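Local coordinates for protein polyketide synthase (Synechococcus sp., PDB 4GOX) that probably transfers a sulfuryl group from the donor PAPS to an intermediate of olefin biosynthesis, as the sulfotransferase domain of a modular synthase, at residues F61-M64 with G65-H68; A94-A97 with K98-W102; E186-W189 with R190-R194. All coordinates share one frame; numbering follows the deposited sequence.

Contact 1 of 3, residues F61-M64 with G65-H68; sequences FETM and GDRH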
loop_
_atom_site.group_PDB
_atom_site.type_symbol
_atom_site.label_atom_id
_atom_site.label_comp_id
_atom_site.label_asym_id
_atom_site.label_seq_id
_atom_site.Cartn_x
_atom_site.Cartn_y
_atom_site.Cartn_z
ATOM N N PHE A 61 -12.898 5.748 3.873
ATOM C CA PHE A 61 -14.345 5.996 3.788
ATOM C C PHE A 61 -15.158 5.121 4.697
ATOM O O PHE A 61 -14.766 4.004 5.001
ATOM C CB PHE A 61 -14.785 5.764 2.328
ATOM C CG PHE A 61 -13.856 6.443 1.343
ATOM C CD1 PHE A 61 -13.868 7.835 1.194
ATOM C CD2 PHE A 61 -12.929 5.708 0.617
ATOM C CE1 PHE A 61 -12.999 8.465 0.293
ATOM C CE2 PHE A 61 -12.038 6.343 -0.256
ATOM C CZ PHE A 61 -12.084 7.720 -0.414
ATOM N N GLU A 62 -16.296 5.628 5.115
ATOM C CA GLU A 62 -17.232 4.940 5.982
ATOM C C GLU A 62 -18.077 3.945 5.148
ATOM O O GLU A 62 -18.136 2.752 5.468
ATOM C CB GLU A 62 -18.106 6.004 6.693
ATOM C CG GLU A 62 -19.005 5.470 7.775
ATOM C CD GLU A 62 -18.256 4.835 8.918
ATOM O OE1 GLU A 62 -17.760 5.576 9.796
ATOM O OE2 GLU A 62 -18.172 3.587 8.938
ATOM N N THR A 63 -18.703 4.448 4.076
ATOM C CA THR A 63 -19.568 3.700 3.162
ATOM C C THR A 63 -19.145 3.970 1.714
ATOM O O THR A 63 -18.489 4.987 1.427
ATOM C CB THR A 63 -21.046 4.157 3.284
ATOM O OG1 THR A 63 -21.201 5.400 2.594
ATOM C CG2 THR A 63 -21.554 4.239 4.734
ATOM N N MET A 64 -19.644 3.120 0.787
ATOM C CA MET A 64 -19.409 3.250 -0.653
ATOM C C MET A 64 -20.006 4.546 -1.216
ATOM O O MET A 64 -19.566 5.026 -2.257
ATOM C CB MET A 64 -19.920 2.003 -1.403
ATOM C CG MET A 64 -19.127 0.763 -1.073
ATOM S SD MET A 64 -17.385 0.819 -1.553
ATOM C CE MET A 64 -17.522 0.917 -3.311
ATOM N N GLY A 65 -20.945 5.125 -0.483
ATOM C CA GLY A 65 -21.559 6.410 -0.812
ATOM C C GLY A 65 -20.582 7.553 -0.591
ATOM O O GLY A 65 -20.389 8.383 -1.484
ATOM N N ASP A 66 -19.911 7.578 0.582
ATOM C CA ASP A 66 -18.884 8.596 0.894
ATOM C C ASP A 66 -17.752 8.485 -0.106
ATOM O O ASP A 66 -17.267 9.503 -0.612
ATOM C CB ASP A 66 -18.281 8.403 2.300
ATOM C CG ASP A 66 -19.296 8.328 3.408
ATOM O OD1 ASP A 66 -20.150 9.221 3.484
ATOM O OD2 ASP A 66 -19.241 7.372 4.189
ATOM N N ARG A 67 -17.344 7.233 -0.381
ATOM C CA ARG A 67 -16.272 6.890 -1.308
ATOM C C ARG A 67 -16.611 7.455 -2.673
ATOM O O ARG A 67 -15.808 8.202 -3.225
ATOM C CB ARG A 67 -16.057 5.367 -1.333
ATOM C CG ARG A 67 -14.918 4.904 -2.220
ATOM C CD ARG A 67 -14.578 3.454 -1.908
ATOM N NE ARG A 67 -13.456 2.943 -2.695
ATOM C CZ ARG A 67 -13.558 2.510 -3.950
ATOM N NH1 ARG A 67 -14.723 2.554 -4.584
ATOM N NH2 ARG A 67 -12.497 2.029 -4.578
ATOM N N HIS A 68 -17.839 7.212 -3.157
ATOM C CA HIS A 68 -18.269 7.760 -4.432
ATOM C C HIS A 68 -18.334 9.287 -4.410
ATOM O O HIS A 68 -17.874 9.904 -5.359
ATOM C CB HIS A 68 -19.592 7.156 -4.875
ATOM C CG HIS A 68 -20.020 7.612 -6.230
ATOM N ND1 HIS A 68 -19.285 7.298 -7.359
ATOM C CD2 HIS A 68 -21.098 8.342 -6.596
ATOM C CE1 HIS A 68 -19.940 7.843 -8.374
ATOM N NE2 HIS A 68 -21.034 8.484 -7.964
HETATM O O HOH W 1 -17.382 3.941 -4.327
#
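With chi1 at 77°, T63 swings OG1 over the first turn of the helix, while D66, its CG anti to the carbonyl carbon (chi1 -53°), sends its carboxylate back to T63, forming a capping box. T63 OG1 accepts from D66 N at 3.2 Å in a nearly straight bond, and more weakly from G65 N. T63 N donates to D66 OD2 at 3.0 Å, reaching the anti side of the carboxylate somewhat out of its plane. Threonine suits the N-cap because its short hydroxyl can stand in for the missing carbonyl partner of the first amides, and the negative charge of aspartate in the first turn should be favoured by the helix dipole.

F61, before the N-cap, packs against R67 in the first turn: R67 CA sits over one face of the F61 ring, 3.8 Å from the centroid in a CH-pi contact, and R67 CG comes within 3.6 Å of F61 CD2. The guanidinium stands almost perpendicular to the ring. M64 runs alongside R67, its CE 3.5 Å from R67 NH1, and a water accepting from that nitrogen donates to M64 O. R67 NE donates to H57 O and R67 NH2 to the carbonyls of L56 and G77, tying R67 to the loop after strand 50-51 and to the link with helix 79-88. M64 and F61 pack on I109 of helix 109-119, and M64 also meets W102 of helix 92-104.

Contact 2 of 3, residues A94-A97 with K98-W102; sequences ASQA and KVNQW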
loop_
_atom_site.group_PDB
_atom_site.type_symbol
_atom_site.label_atom_id
_atom_site.label_comp_id
_atom_site.label_asym_id
_atom_site.label_seq_id
_atom_site.Cartn_x
_atom_site.Cartn_y
_atom_site.Cartn_z
ATOM N N ALA A 94 -19.869 -5.224 -15.960
ATOM C CA ALA A 94 -20.444 -5.995 -14.856
ATOM C C ALA A 94 -19.769 -5.626 -13.533
ATOM O O ALA A 94 -20.438 -5.623 -12.494
ATOM C CB ALA A 94 -20.300 -7.483 -15.113
ATOM N N SER A 95 -18.445 -5.318 -13.572
ATOM C CA SER A 95 -17.676 -4.923 -12.389
ATOM C C SER A 95 -18.202 -3.584 -11.874
ATOM O O SER A 95 -18.627 -3.504 -10.722
ATOM C CB SER A 95 -16.189 -4.818 -12.716
ATOM O OG SER A 95 -15.421 -5.252 -11.606
ATOM N N GLN A 96 -18.229 -2.561 -12.756
ATOM C CA GLN A 96 -18.748 -1.225 -12.492
ATOM C C GLN A 96 -20.187 -1.271 -11.926
ATOM O O GLN A 96 -20.469 -0.573 -10.955
ATOM C CB GLN A 96 -18.672 -0.362 -13.767
ATOM C CG GLN A 96 -18.800 1.142 -13.534
ATOM C CD GLN A 96 -17.712 1.701 -12.640
ATOM O OE1 GLN A 96 -16.558 1.882 -13.052
ATOM N NE2 GLN A 96 -18.064 1.983 -11.392
ATOM N N ALA A 97 -21.056 -2.142 -12.481
ATOM C CA ALA A 97 -22.443 -2.318 -12.036
ATOM C C ALA A 97 -22.534 -2.847 -10.594
ATOM O O ALA A 97 -23.452 -2.465 -9.867
ATOM C CB ALA A 97 -23.197 -3.248 -12.996
ATOM N N LYS A 98 -21.600 -3.733 -10.189
ATOM C CA LYS A 98 -21.521 -4.293 -8.828
ATOM C C LYS A 98 -21.115 -3.127 -7.871
ATOM O O LYS A 98 -21.698 -2.991 -6.785
ATOM C CB LYS A 98 -20.476 -5.440 -8.791
ATOM C CG LYS A 98 -20.359 -6.215 -7.482
ATOM C CD LYS A 98 -21.453 -7.249 -7.289
ATOM C CE LYS A 98 -21.516 -7.719 -5.858
ATOM N NZ LYS A 98 -22.893 -8.127 -5.469
ATOM N N VAL A 99 -20.173 -2.257 -8.324
ATOM C CA VAL A 99 -19.701 -1.078 -7.574
ATOM C C VAL A 99 -20.862 -0.051 -7.411
ATOM O O VAL A 99 -21.159 0.345 -6.281
ATOM C CB VAL A 99 -18.401 -0.471 -8.172
ATOM C CG1 VAL A 99 -18.087 0.914 -7.584
ATOM C CG2 VAL A 99 -17.214 -1.417 -7.970
ATOM N N ASN A 100 -21.555 0.292 -8.535
ATOM C CA ASN A 100 -22.695 1.221 -8.613
ATOM C C ASN A 100 -23.852 0.814 -7.705
ATOM O O ASN A 100 -24.544 1.675 -7.151
ATOM C CB ASN A 100 -23.164 1.404 -10.064
ATOM C CG ASN A 100 -22.208 2.190 -10.952
ATOM O OD1 ASN A 100 -21.109 2.607 -10.550
ATOM N ND2 ASN A 100 -22.611 2.415 -12.195
ATOM N N GLN A 101 -24.027 -0.495 -7.522
ATOM C CA GLN A 101 -25.058 -1.060 -6.661
ATOM C C GLN A 101 -24.683 -0.921 -5.187
ATOM O O GLN A 101 -25.538 -0.623 -4.349
ATOM C CB GLN A 101 -25.376 -2.504 -7.078
ATOM C CG GLN A 101 -26.576 -2.625 -8.053
ATOM C CD GLN A 101 -26.765 -1.471 -9.042
ATOM O OE1 GLN A 101 -27.556 -0.540 -8.815
ATOM N NE2 GLN A 101 -26.056 -1.513 -10.168
ATOM N N TRP A 102 -23.384 -1.086 -4.874
ATOM C CA TRP A 102 -22.886 -0.909 -3.514
ATOM C C TRP A 102 -23.013 0.552 -3.118
ATOM O O TRP A 102 -23.443 0.846 -2.000
ATOM C CB TRP A 102 -21.433 -1.343 -3.432
ATOM C CG TRP A 102 -21.236 -2.817 -3.282
ATOM C CD1 TRP A 102 -22.022 -3.688 -2.581
ATOM C CD2 TRP A 102 -20.060 -3.540 -3.652
ATOM N NE1 TRP A 102 -21.432 -4.932 -2.547
ATOM C CE2 TRP A 102 -20.220 -4.866 -3.191
ATOM C CE3 TRP A 102 -18.866 -3.185 -4.309
ATOM C CZ2 TRP A 102 -19.256 -5.851 -3.407
ATOM C CZ3 TRP A 102 -17.905 -4.162 -4.521
ATOM C CH2 TRP A 102 -18.105 -5.476 -4.073
#
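Q96 and N100, one turn apart, are joined by a hydrogen bond between their side chains: Q96 NE2 donates to N100 OD1 at 3.2 Å. The donor stands above the carbonyl plane of N100, and the two amide planes are 35° apart. A bend at chi2 (60°) turns the Q96 amide along the helix towards its partner. Its other end, OE1, accepts from Q81 NE2, which leaves glutamine, with a donor and an acceptor on one group, well matched to both neighbours.

A second kind of bond runs from side chain to backbone. A97 O, which lies 34° out of the Q101 amide plane, accepts from Q101 NE2 at 2.8 Å in a bent bond, and the same carbonyl accepts from Q101 N at 3.1 Å.

The main-chain bonds are those of an alpha helix, among them N100 N to Q96 O at 2.8 Å. V99 CG1 touches the Q96 amide, 4.0 Å from Q96 NE2, whereas the nonpolar packing of V99 is on L84 of helix 79-88, which S95 and W102 also meet; S95 OG bonds Q81 O. The Q96 amide thus serves two partners, N100 on its own helix and Q81 on helix 79-88, while the Q101 amide turns back to its own backbone.

Contact 3 of 3, residues E186-W189 with R190-R194; sequences ESIW and RTSNR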
loop_
_atom_site.group_PDB
_atom_site.type_symbol
_atom_site.label_atom_id
_atom_site.label_comp_id
_atom_site.label_asym_id
_atom_site.label_seq_id
_atom_site.Cartn_x
_atom_site.Cartn_y
_atom_site.Cartn_z
ATOM N N GLU A 186 8.808 16.189 0.792
ATOM C CA GLU A 186 9.453 15.930 2.080
ATOM C C GLU A 186 8.372 15.768 3.164
ATOM O O GLU A 186 8.410 14.804 3.931
ATOM C CB GLU A 186 10.392 17.085 2.437
ATOM C CG GLU A 186 11.026 16.905 3.806
ATOM C CD GLU A 186 12.046 17.944 4.206
ATOM O OE1 GLU A 186 12.507 17.882 5.363
ATOM O OE2 GLU A 186 12.317 18.870 3.412
ATOM N N SER A 187 7.418 16.714 3.211
ATOM C CA SER A 187 6.306 16.691 4.160
ATOM C C SER A 187 5.506 15.406 4.084
ATOM O O SER A 187 5.234 14.814 5.130
ATOM C CB SER A 187 5.394 17.886 3.960
ATOM O OG SER A 187 6.038 18.984 4.577
ATOM N N ILE A 188 5.151 14.974 2.861
ATOM C CA ILE A 188 4.411 13.743 2.625
ATOM C C ILE A 188 5.205 12.517 3.088
ATOM O O ILE A 188 4.643 11.682 3.788
ATOM C CB ILE A 188 3.905 13.621 1.157
ATOM C CG1 ILE A 188 2.825 14.703 0.869
ATOM C CG2 ILE A 188 3.299 12.229 0.913
ATOM C CD1 ILE A 188 2.393 14.755 -0.607
ATOM N N TRP A 189 6.517 12.449 2.784
ATOM C CA TRP A 189 7.344 11.332 3.249
ATOM C C TRP A 189 7.374 11.297 4.784
ATOM O O TRP A 189 7.227 10.237 5.408
ATOM C CB TRP A 189 8.790 11.489 2.723
ATOM C CG TRP A 189 9.676 10.347 3.124
ATOM C CD1 TRP A 189 9.835 9.162 2.473
ATOM C CD2 TRP A 189 10.489 10.278 4.295
ATOM N NE1 TRP A 189 10.735 8.368 3.151
ATOM C CE2 TRP A 189 11.166 9.034 4.263
ATOM C CE3 TRP A 189 10.781 11.186 5.338
ATOM C CZ2 TRP A 189 12.028 8.628 5.285
ATOM C CZ3 TRP A 189 11.635 10.780 6.349
ATOM C CH2 TRP A 189 12.258 9.524 6.309
ATOM N N ARG A 190 7.581 12.466 5.387
ATOM C CA ARG A 190 7.694 12.587 6.826
ATOM C C ARG A 190 6.356 12.253 7.501
ATOM O O ARG A 190 6.326 11.427 8.409
ATOM C CB ARG A 190 8.186 13.993 7.193
ATOM C CG ARG A 190 8.450 14.211 8.682
ATOM C CD ARG A 190 8.868 15.631 8.976
ATOM N NE ARG A 190 7.811 16.586 8.654
ATOM C CZ ARG A 190 7.914 17.531 7.730
ATOM N NH1 ARG A 190 9.048 17.691 7.059
ATOM N NH2 ARG A 190 6.893 18.334 7.479
ATOM N N THR A 191 5.264 12.896 7.062
ATOM C CA THR A 191 3.921 12.688 7.618
ATOM C C THR A 191 3.533 11.206 7.591
ATOM O O THR A 191 3.169 10.656 8.632
ATOM C CB THR A 191 2.904 13.569 6.878
ATOM O OG1 THR A 191 3.346 14.929 6.986
ATOM C CG2 THR A 191 1.474 13.393 7.401
ATOM N N SER A 192 3.639 10.573 6.409
ATOM C CA SER A 192 3.288 9.159 6.223
ATOM C C SER A 192 4.112 8.258 7.114
ATOM O O SER A 192 3.553 7.424 7.820
ATOM C CB SER A 192 3.490 8.720 4.770
ATOM O OG SER A 192 2.590 9.460 3.978
ATOM N N ASN A 193 5.438 8.398 7.036
ATOM C CA ASN A 193 6.333 7.554 7.781
ATOM C C ASN A 193 6.153 7.681 9.258
ATOM O O ASN A 193 6.125 6.659 9.933
ATOM C CB ASN A 193 7.773 7.686 7.301
ATOM C CG ASN A 193 7.944 6.965 5.989
ATOM O OD1 ASN A 193 7.643 5.784 5.891
ATOM N ND2 ASN A 193 8.268 7.678 4.917
ATOM N N ARG A 194 5.913 8.901 9.753
ATOM C CA ARG A 194 5.669 9.092 11.181
ATOM C C ARG A 194 4.329 8.430 11.609
ATOM O O ARG A 194 4.308 7.687 12.595
ATOM C CB ARG A 194 5.715 10.581 11.543
ATOM C CG ARG A 194 5.253 10.916 12.964
ATOM C CD ARG A 194 6.371 10.623 13.927
ATOM N NE ARG A 194 7.568 11.400 13.599
ATOM C CZ ARG A 194 8.791 11.114 14.031
ATOM N NH1 ARG A 194 8.999 10.053 14.802
ATOM N NH2 ARG A 194 9.820 11.874 13.676
HETATM O O HOH W 2 8.853 19.735 5.015
#
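W189 lies under the amide of N193, whose ND2 sits over one face of the indole, 3.1 Å above the ring plane and displaced toward the rim. The amide and ring planes are 57° apart, so this is no parallel stack. A chi1 of -75° turns the N193 amide back over W189; a weak, bent bond of 2.8 Å from N193 ND2 to W189 O and the bond of N193 OD1 to H153 hold it. W189 NE1 donates to R156 O.

T191 OG1 donates to S187 O at 2.7 Å, from above the carbonyl plane, and T191 N shares that oxygen. A threonine or serine hydroxyl can fold back in this way on the carbonyl of the preceding turn. S192 OG bonds S134 OG.

R190 brings its guanidinium over S187 CA. E186 OE1 lies near the guanidinium plane, 3.9 Å from R190 NH1, a long salt bridge. A water accepts from R190 NH1 at 2.9 Å and also bonds S187 OG, which bonds A183 O as well. Because the direct ion pair is long, T291 of helix 289-297, which bonds both E186 OE1 and R190 NH1, links the two charged ends, with Q288 N also holding E186.

How the contacts relate
All three contacts are local, formed within one helix or at its start, and none is wholly buried. Contacts 1 and 2 touch, and both rest on helix 109-119, where M64 and W102 each meet I112. Contact 3 belongs to helix 181-202 and packs on helices 158-167 and 289-297, across the chain centre from contact 2 and about 25 Å away between nearest atoms. It has the largest buried share, four of eight residues, and its W189 side chain is about 10 Å from the bound adenosine-3'-5'-diphosphate. Contact 1 caps a helix start, contact 2 relies on neutral amides with two exposed residues, and contact 3 combines a ring, hydroxyls and a charged pair.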